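Local coordinates for protein intramolecular trans-sialidase (Macrobdella decora, PDB 3SLI) that cleaves terminal sialic acid from sialoglycoconjugates by intramolecular trans-glycosylation, releasing 2,7-anhydro-Neu5Ac, at residues R101-K105 / G106-F110; Y166-G169 / G170-D174; N180-D184 / E185-Q189. All coordinates share one frame; numbering follows the deposited sequence.

Contact 1: R101-K105 / G106-F110; sequences RALYK and GERVF
The amide N of Y104 donates to O of E107 over 3.0 Å, with an N-H...O angle of 171°. The return bond, E107 N to Y104 O, is longer at 3.3 Å, and its donor stands above the plane of the Y104 carbonyl, off its lone pairs. Beyond this pair, A102 O accepts from V109 N and also receives a CA-H...O contact from R108, with R108 CA 3.3 Å from A102 O. The strands 103-104 and 107-118 thus form a beta hairpin, Y104 and E107 being its hydrogen-bonded pair and L103 and R108 the non-hydrogen-bonded pair next to it. A type I' turn from Y104 to E107 closes it, with K105 and G106 at its two central positions, both at positive phi. L103 O is taken by the guanidinium of R101, which grips it side-on: NE lies 3.0 Å from L103 O and NH2 2.9 Å from it, in the guanidinium plane. The chain of R101 bends at chi3 (-60°), which brings NE and NH2 to the same oxygen, and CD1 of Y104 lies over one guanidinium face near its rim. L103 N donates to D625. NH1 of R101 makes a salt bridge to E668, while K105 NZ hydrogen-bonds to K669 O and forms a salt bridge with E674, all in the C-terminal part of the chain. CB of Y104 makes an apolar contact with CG1 of V109 at 3.9 Å, and L103 packs CD2 over the turn, 3.6 Å from G106 N. The guanidinium of R108 packs obliquely, NH1 3.7 Å from A102 CB and weakly hydrogen-bonded to S45 O.

Contact 2: Y166-G169 / G170-D174; sequences YPFG and GTIGD
With CG of F168 anti to its amide nitrogen (chi1 168°), the phenyl group reaches forward along the chain and lies beside the backbone of G170 and T171. I172 meets it from the strand: CG1 stands anti to the carbonyl carbon, and a second bend at chi2 carries CD1 to the ring. The outer end of the phenyl group does the touching. Its CE2 lies 3.6 Å from G170 N, and CZ lies 3.7 Å from T171 N; both amides approach the ring obliquely. CD1 of I172 comes to 4.0 Å from CE2 of F168, an ordinary apolar contact. The segment is the entry from a loop into strand 170-178 of the antiparallel sheet in the N-terminal domain, whose family belongs to the concanavalin-like clan. G170 sits at phi 146° and psi -142°, backbone angles at which a CB would collide with G169 O and crowd CZ of F168; the absence of a side chain avoids both. Further along, G173 and D174 both face S42, a classic beta bulge in the pairing with strand 37-45. The buried F168 ring also touches Q52 and L54 of strand 51-58, and Y43 and S45 of strand 37-45, while I14 of strand 5-14 packs on both F168 and I172.

Contact 3: N180-D184 / E185-Q189; sequences NALSD and EELIQ
A capping box closes the N-terminus of helix 184-191, with S183 at the N-cap and E186 three residues on. OG of S183 accepts from the amide of E186, 3.2 Å from E186 N, at an N-H...O angle of 163°. In return, the carboxylate of E186 receives the amide of S183: S183 N lies 3.2 Å from E186 OE2, nearly straight at 177°, though it meets that oxygen from above the carboxylate plane. The hydroxyl of S183 also makes a weak bond to E186 OE2, so this one carboxylate oxygen is approached by both the amide and the side chain of the N-cap residue. The serine torsion explains its part: chi1 of 69° sets OG between the backbone N and the carbonyl carbon and turns it toward the first turn of the helix. E186 reaches back with its chain extended beyond CG, and CG itself passes 3.2 Å from OG of S183. Helical bonding starts at the same place. L187 N donates to S183 O in the carbonyl plane at 3.1 Å, and I188 N to D184 O at 2.8 Å, almost in line with the C=O bond. A negative carboxylate at this end would be expected to interact favourably with the helix dipole. Before the cap, L182 crosses both E186 and L187 at about a right angle. Its CD2 lies 3.7 Å from E186 OE1, and CD1 rests 4.1 Å from CD2 of L187. The helix lies against the antiparallel sheet that contains strands 107-118 and 123-128, where L187 touches A114 and K116 of the first strand and F127 of the second; I188 also packs on F127, and D184 forms salt bridges with R125 and K116.

All three contacts lie within the sialidase N-terminal domain and follow one another along the chain in the order 1, 2, 3. Contacts 1 and 2 share one antiparallel sheet, their centres about 14 Å apart, and they touch where CE2 of F110 packs 3.7 Å from CA of G173. Contact 3 touches neither: its nearest atoms are about 12 Å from contact 1 and about 11 Å from contact 2. It is related to them through shared elements only, since strand 170-178 leads into helix 184-191, which packs on strand 107-118. Contact 1 is thus where the sheet meets the C-terminal part of the chain, while contact 3 covers another part of the same sheet.

Contact 1: R101-K105 / G106-F110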
loop_
_atom_site.group_PDB
_atom_site.type_symbol
_atom_site.label_atom_id
_atom_site.label_comp_id
_atom_site.label_asym_id
_atom_site.label_seq_id
_atom_site.Cartn_x
_atom_site.Cartn_y
_atom_site.Cartn_z
ATOM N N ARG A 101 3.216 9.853 -13.767
ATOM C CA ARG A 101 3.367 8.576 -14.460
ATOM C C ARG A 101 3.814 8.854 -15.891
ATOM O O ARG A 101 3.840 10.006 -16.311
ATOM C CB ARG A 101 2.074 7.744 -14.415
ATOM C CG ARG A 101 0.920 8.219 -15.304
ATOM C CD ARG A 101 -0.288 7.299 -15.132
ATOM N NE ARG A 101 0.013 5.909 -15.496
ATOM C CZ ARG A 101 -0.590 4.837 -14.976
ATOM N NH1 ARG A 101 -1.532 4.971 -14.055
ATOM N NH2 ARG A 101 -0.275 3.621 -15.410
ATOM N N ALA A 102 4.182 7.819 -16.640
ATOM C CA ALA A 102 4.648 8.025 -18.006
ATOM C C ALA A 102 3.767 7.368 -19.039
ATOM O O ALA A 102 3.471 7.953 -20.084
ATOM C CB ALA A 102 6.079 7.525 -18.153
ATOM N N LEU A 103 3.272 6.185 -18.703
ATOM C CA LEU A 103 2.450 5.420 -19.624
ATOM C C LEU A 103 1.211 4.870 -18.934
ATOM O O LEU A 103 1.265 4.472 -17.771
ATOM C CB LEU A 103 3.295 4.286 -20.203
ATOM C CG LEU A 103 2.734 3.432 -21.334
ATOM C CD1 LEU A 103 3.823 3.222 -22.376
ATOM C CD2 LEU A 103 2.214 2.104 -20.782
ATOM N N TYR A 104 0.091 4.905 -19.647
ATOM C CA TYR A 104 -1.187 4.409 -19.151
ATOM C C TYR A 104 -1.919 3.731 -20.304
ATOM O O TYR A 104 -2.173 4.348 -21.346
ATOM C CB TYR A 104 -2.026 5.555 -18.615
ATOM C CG TYR A 104 -3.385 5.138 -18.113
ATOM C CD1 TYR A 104 -3.521 4.313 -16.991
ATOM C CD2 TYR A 104 -4.544 5.615 -18.723
ATOM C CE1 TYR A 104 -4.783 3.984 -16.487
ATOM C CE2 TYR A 104 -5.807 5.293 -18.229
ATOM C CZ TYR A 104 -5.917 4.483 -17.111
ATOM O OH TYR A 104 -7.163 4.203 -16.606
ATOM N N LYS A 105 -2.228 2.453 -20.117
ATOM C CA LYS A 105 -2.904 1.655 -21.126
ATOM C C LYS A 105 -2.199 1.682 -22.478
ATOM O O LYS A 105 -2.796 1.983 -23.513
ATOM C CB LYS A 105 -4.374 2.054 -21.225
ATOM C CG LYS A 105 -5.189 1.462 -20.096
ATOM C CD LYS A 105 -6.490 2.177 -19.913
ATOM C CE LYS A 105 -7.329 1.484 -18.865
ATOM N NZ LYS A 105 -7.927 0.266 -19.450
ATOM N N GLY A 106 -0.898 1.411 -22.435
ATOM C CA GLY A 106 -0.089 1.361 -23.639
ATOM C C GLY A 106 0.380 2.649 -24.284
ATOM O O GLY A 106 1.186 2.596 -25.214
ATOM N N GLU A 107 -0.085 3.803 -23.810
ATOM C CA GLU A 107 0.336 5.062 -24.419
ATOM C C GLU A 107 0.864 6.115 -23.461
ATOM O O GLU A 107 0.464 6.161 -22.293
ATOM C CB GLU A 107 -0.799 5.638 -25.260
ATOM C CG GLU A 107 -1.234 4.695 -26.370
ATOM C CD GLU A 107 -2.299 5.270 -27.271
ATOM O OE1 GLU A 107 -3.114 6.099 -26.801
ATOM O OE2 GLU A 107 -2.324 4.881 -28.458
ATOM N N ARG A 108 1.798 6.929 -23.958
ATOM C CA ARG A 108 2.394 8.012 -23.178
ATOM C C ARG A 108 1.301 9.047 -22.924
ATOM O O ARG A 108 0.597 9.454 -23.851
ATOM C CB ARG A 108 3.559 8.650 -23.940
ATOM C CG ARG A 108 4.763 7.733 -24.155
ATOM C CD ARG A 108 5.542 7.507 -22.872
ATOM N NE ARG A 108 6.684 6.618 -23.083
ATOM C CZ ARG A 108 7.796 6.633 -22.354
ATOM N NH1 ARG A 108 7.938 7.493 -21.357
ATOM N NH2 ARG A 108 8.771 5.775 -22.617
ATOM N N VAL A 109 1.152 9.456 -21.671
ATOM C CA VAL A 109 0.114 10.411 -21.305
ATOM C C VAL A 109 0.657 11.718 -20.723
ATOM O O VAL A 109 1.797 11.782 -20.263
ATOM C CB VAL A 109 -0.896 9.779 -20.306
ATOM C CG1 VAL A 109 -1.670 8.641 -20.979
ATOM C CG2 VAL A 109 -0.172 9.277 -19.043
ATOM N N PHE A 110 -0.160 12.764 -20.780
ATOM C CA PHE A 110 0.219 14.068 -20.251
ATOM C C PHE A 110 -0.019 14.176 -18.754
ATOM O O PHE A 110 -0.986 13.630 -18.220
ATOM C CB PHE A 110 -0.576 15.186 -20.942
ATOM C CG PHE A 110 -0.047 15.571 -22.291
ATOM C CD1 PHE A 110 -0.384 14.836 -23.425
ATOM C CD2 PHE A 110 0.789 16.675 -22.430
ATOM C CE1 PHE A 110 0.109 15.198 -24.685
ATOM C CE2 PHE A 110 1.288 17.045 -23.678
ATOM C CZ PHE A 110 0.948 16.306 -24.810
#

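Contact 2: Y166-G169 / G170-D174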
loop_
_atom_site.group_PDB
_atom_site.type_symbol
_atom_site.label_atom_id
_atom_site.label_comp_id
_atom_site.label_asym_id
_atom_site.label_seq_id
_atom_site.Cartn_x
_atom_site.Cartn_y
_atom_site.Cartn_z
ATOM N N TYR A 166 20.212 17.353 -17.409
ATOM C CA TYR A 166 18.874 16.849 -17.065
ATOM C C TYR A 166 17.988 16.906 -18.319
ATOM O O TYR A 166 16.885 17.456 -18.286
ATOM C CB TYR A 166 18.258 17.721 -15.962
ATOM C CG TYR A 166 19.176 18.018 -14.795
ATOM C CD1 TYR A 166 19.949 17.013 -14.211
ATOM C CD2 TYR A 166 19.254 19.310 -14.256
ATOM C CE1 TYR A 166 20.773 17.283 -13.120
ATOM C CE2 TYR A 166 20.069 19.591 -13.167
ATOM C CZ TYR A 166 20.827 18.573 -12.600
ATOM O OH TYR A 166 21.625 18.837 -11.511
ATOM N N PRO A 167 18.435 16.269 -19.418
ATOM C CA PRO A 167 17.731 16.248 -20.701
ATOM C C PRO A 167 16.368 15.587 -20.760
ATOM O O PRO A 167 16.236 14.379 -20.537
ATOM C CB PRO A 167 18.725 15.528 -21.631
ATOM C CG PRO A 167 20.016 15.496 -20.868
ATOM C CD PRO A 167 19.566 15.329 -19.461
ATOM N N PHE A 168 15.370 16.391 -21.114
ATOM C CA PHE A 168 13.995 15.938 -21.290
ATOM C C PHE A 168 13.813 15.549 -22.765
ATOM O O PHE A 168 14.547 16.006 -23.650
ATOM C CB PHE A 168 13.025 17.076 -20.916
ATOM C CG PHE A 168 11.587 16.837 -21.314
ATOM C CD1 PHE A 168 10.731 16.101 -20.490
ATOM C CD2 PHE A 168 11.068 17.408 -22.482
ATOM C CE1 PHE A 168 9.377 15.943 -20.820
ATOM C CE2 PHE A 168 9.714 17.258 -22.827
ATOM C CZ PHE A 168 8.868 16.526 -21.992
ATOM N N GLY A 169 12.834 14.691 -23.013
ATOM C CA GLY A 169 12.517 14.263 -24.361
ATOM C C GLY A 169 11.012 14.088 -24.350
ATOM O O GLY A 169 10.474 13.447 -23.437
ATOM N N GLY A 170 10.321 14.727 -25.288
ATOM C CA GLY A 170 8.872 14.614 -25.341
ATOM C C GLY A 170 8.188 15.885 -25.813
ATOM O O GLY A 170 8.708 16.582 -26.690
ATOM N N THR A 171 7.044 16.200 -25.210
ATOM C CA THR A 171 6.265 17.383 -25.570
ATOM C C THR A 171 5.810 18.226 -24.378
ATOM O O THR A 171 5.334 17.697 -23.370
ATOM C CB THR A 171 4.984 16.986 -26.359
ATOM O OG1 THR A 171 5.346 16.301 -27.565
ATOM C CG2 THR A 171 4.143 18.226 -26.712
ATOM N N ILE A 172 5.998 19.539 -24.478
ATOM C CA ILE A 172 5.515 20.447 -23.446
ATOM C C ILE A 172 4.179 20.897 -24.057
ATOM O O ILE A 172 4.153 21.659 -25.028
ATOM C CB ILE A 172 6.438 21.676 -23.232
ATOM C CG1 ILE A 172 7.828 21.240 -22.750
ATOM C CG2 ILE A 172 5.811 22.627 -22.209
ATOM C CD1 ILE A 172 7.831 20.529 -21.414
ATOM N N GLY A 173 3.084 20.334 -23.554
ATOM C CA GLY A 173 1.769 20.672 -24.066
ATOM C C GLY A 173 1.429 22.137 -23.881
ATOM O O GLY A 173 0.903 22.786 -24.790
ATOM N N ASP A 174 1.767 22.674 -22.715
ATOM C CA ASP A 174 1.480 24.062 -22.418
ATOM C C ASP A 174 2.288 24.509 -21.213
ATOM O O ASP A 174 2.628 23.699 -20.351
ATOM C CB ASP A 174 -0.019 24.214 -22.108
ATOM C CG ASP A 174 -0.499 25.654 -22.199
ATOM O OD1 ASP A 174 -0.821 26.106 -23.323
ATOM O OD2 ASP A 174 -0.556 26.331 -21.148
#

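Contact 3: N180-D184 / E185-Q189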
loop_
_atom_site.group_PDB
_atom_site.type_symbol
_atom_site.label_atom_id
_atom_site.label_comp_id
_atom_site.label_asym_id
_atom_site.label_seq_id
_atom_site.Cartn_x
_atom_site.Cartn_y
_atom_site.Cartn_z
ATOM N N ASN A 180 2.669 36.480 -10.230
ATOM C CA ASN A 180 1.884 36.396 -9.002
ATOM C C ASN A 180 1.722 34.959 -8.491
ATOM O O ASN A 180 1.854 33.994 -9.252
ATOM C CB ASN A 180 0.501 37.037 -9.223
ATOM C CG ASN A 180 -0.237 36.448 -10.412
ATOM O OD1 ASN A 180 0.241 36.501 -11.539
ATOM N ND2 ASN A 180 -1.415 35.892 -10.166
ATOM N N ALA A 181 1.437 34.820 -7.202
ATOM C CA ALA A 181 1.251 33.502 -6.600
ATOM C C ALA A 181 -0.228 33.104 -6.628
ATOM O O ALA A 181 -1.042 33.671 -5.896
ATOM C CB ALA A 181 1.786 33.504 -5.165
ATOM N N LEU A 182 -0.581 32.158 -7.493
ATOM C CA LEU A 182 -1.968 31.698 -7.596
ATOM C C LEU A 182 -2.325 30.908 -6.331
ATOM O O LEU A 182 -1.441 30.456 -5.617
ATOM C CB LEU A 182 -2.167 30.841 -8.854
ATOM C CG LEU A 182 -1.907 31.474 -10.230
ATOM C CD1 LEU A 182 -2.217 30.477 -11.333
ATOM C CD2 LEU A 182 -2.750 32.722 -10.425
ATOM N N SER A 183 -3.612 30.784 -6.021
ATOM C CA SER A 183 -4.020 30.057 -4.819
ATOM C C SER A 183 -3.913 28.550 -5.021
ATOM O O SER A 183 -3.937 28.065 -6.156
ATOM C CB SER A 183 -5.456 30.414 -4.415
ATOM O OG SER A 183 -6.406 29.914 -5.349
ATOM N N ASP A 184 -3.838 27.813 -3.916
ATOM C CA ASP A 184 -3.750 26.354 -3.972
ATOM C C ASP A 184 -4.968 25.803 -4.708
ATOM O O ASP A 184 -4.865 24.868 -5.503
ATOM C CB ASP A 184 -3.690 25.762 -2.558
ATOM C CG ASP A 184 -2.416 26.145 -1.804
ATOM O OD1 ASP A 184 -1.432 26.595 -2.433
ATOM O OD2 ASP A 184 -2.401 25.988 -0.569
ATOM N N GLU A 185 -6.110 26.450 -4.491
ATOM C CA GLU A 185 -7.369 26.062 -5.109
ATOM C C GLU A 185 -7.273 26.130 -6.634
ATOM O O GLU A 185 -7.639 25.183 -7.338
ATOM C CB GLU A 185 -8.496 26.964 -4.584
ATOM C CG GLU A 185 -8.784 26.839 -3.063
ATOM C CD GLU A 185 -7.603 27.233 -2.140
ATOM O OE1 GLU A 185 -6.967 28.296 -2.354
ATOM O OE2 GLU A 185 -7.325 26.473 -1.177
ATOM N N GLU A 186 -6.758 27.243 -7.148
ATOM C CA GLU A 186 -6.608 27.407 -8.592
ATOM C C GLU A 186 -5.648 26.365 -9.171
ATOM O O GLU A 186 -5.840 25.898 -10.296
ATOM C CB GLU A 186 -6.062 28.796 -8.936
ATOM C CG GLU A 186 -6.949 29.958 -8.543
ATOM C CD GLU A 186 -6.318 31.301 -8.894
ATOM O OE1 GLU A 186 -6.299 31.647 -10.099
ATOM O OE2 GLU A 186 -5.826 31.991 -7.971
ATOM N N LEU A 187 -4.603 26.033 -8.413
ATOM C CA LEU A 187 -3.603 25.062 -8.868
ATOM C C LEU A 187 -4.090 23.615 -8.819
ATOM O O LEU A 187 -3.767 22.828 -9.709
ATOM C CB LEU A 187 -2.282 25.253 -8.115
ATOM C CG LEU A 187 -1.656 26.629 -8.400
ATOM C CD1 LEU A 187 -0.404 26.861 -7.556
ATOM C CD2 LEU A 187 -1.346 26.750 -9.890
ATOM N N ILE A 188 -4.878 23.279 -7.800
ATOM C CA ILE A 188 -5.466 21.941 -7.666
ATOM C C ILE A 188 -6.372 21.765 -8.890
ATOM O O ILE A 188 -6.324 20.755 -9.587
ATOM C CB ILE A 188 -6.357 21.833 -6.382
ATOM C CG1 ILE A 188 -5.506 21.836 -5.111
ATOM C CG2 ILE A 188 -7.240 20.592 -6.441
ATOM C CD1 ILE A 188 -4.613 20.623 -4.948
ATOM N N GLN A 189 -7.175 22.790 -9.153
ATOM C CA GLN A 189 -8.099 22.815 -10.279
ATOM C C GLN A 189 -7.347 22.722 -11.619
ATOM O O GLN A 189 -7.641 21.857 -12.450
ATOM C CB GLN A 189 -8.919 24.108 -10.212
ATOM C CG GLN A 189 -10.004 24.240 -11.258
ATOM C CD GLN A 189 -11.172 23.321 -10.993
ATOM O OE1 GLN A 189 -11.594 23.142 -9.846
ATOM N NE2 GLN A 189 -11.709 22.730 -12.055
#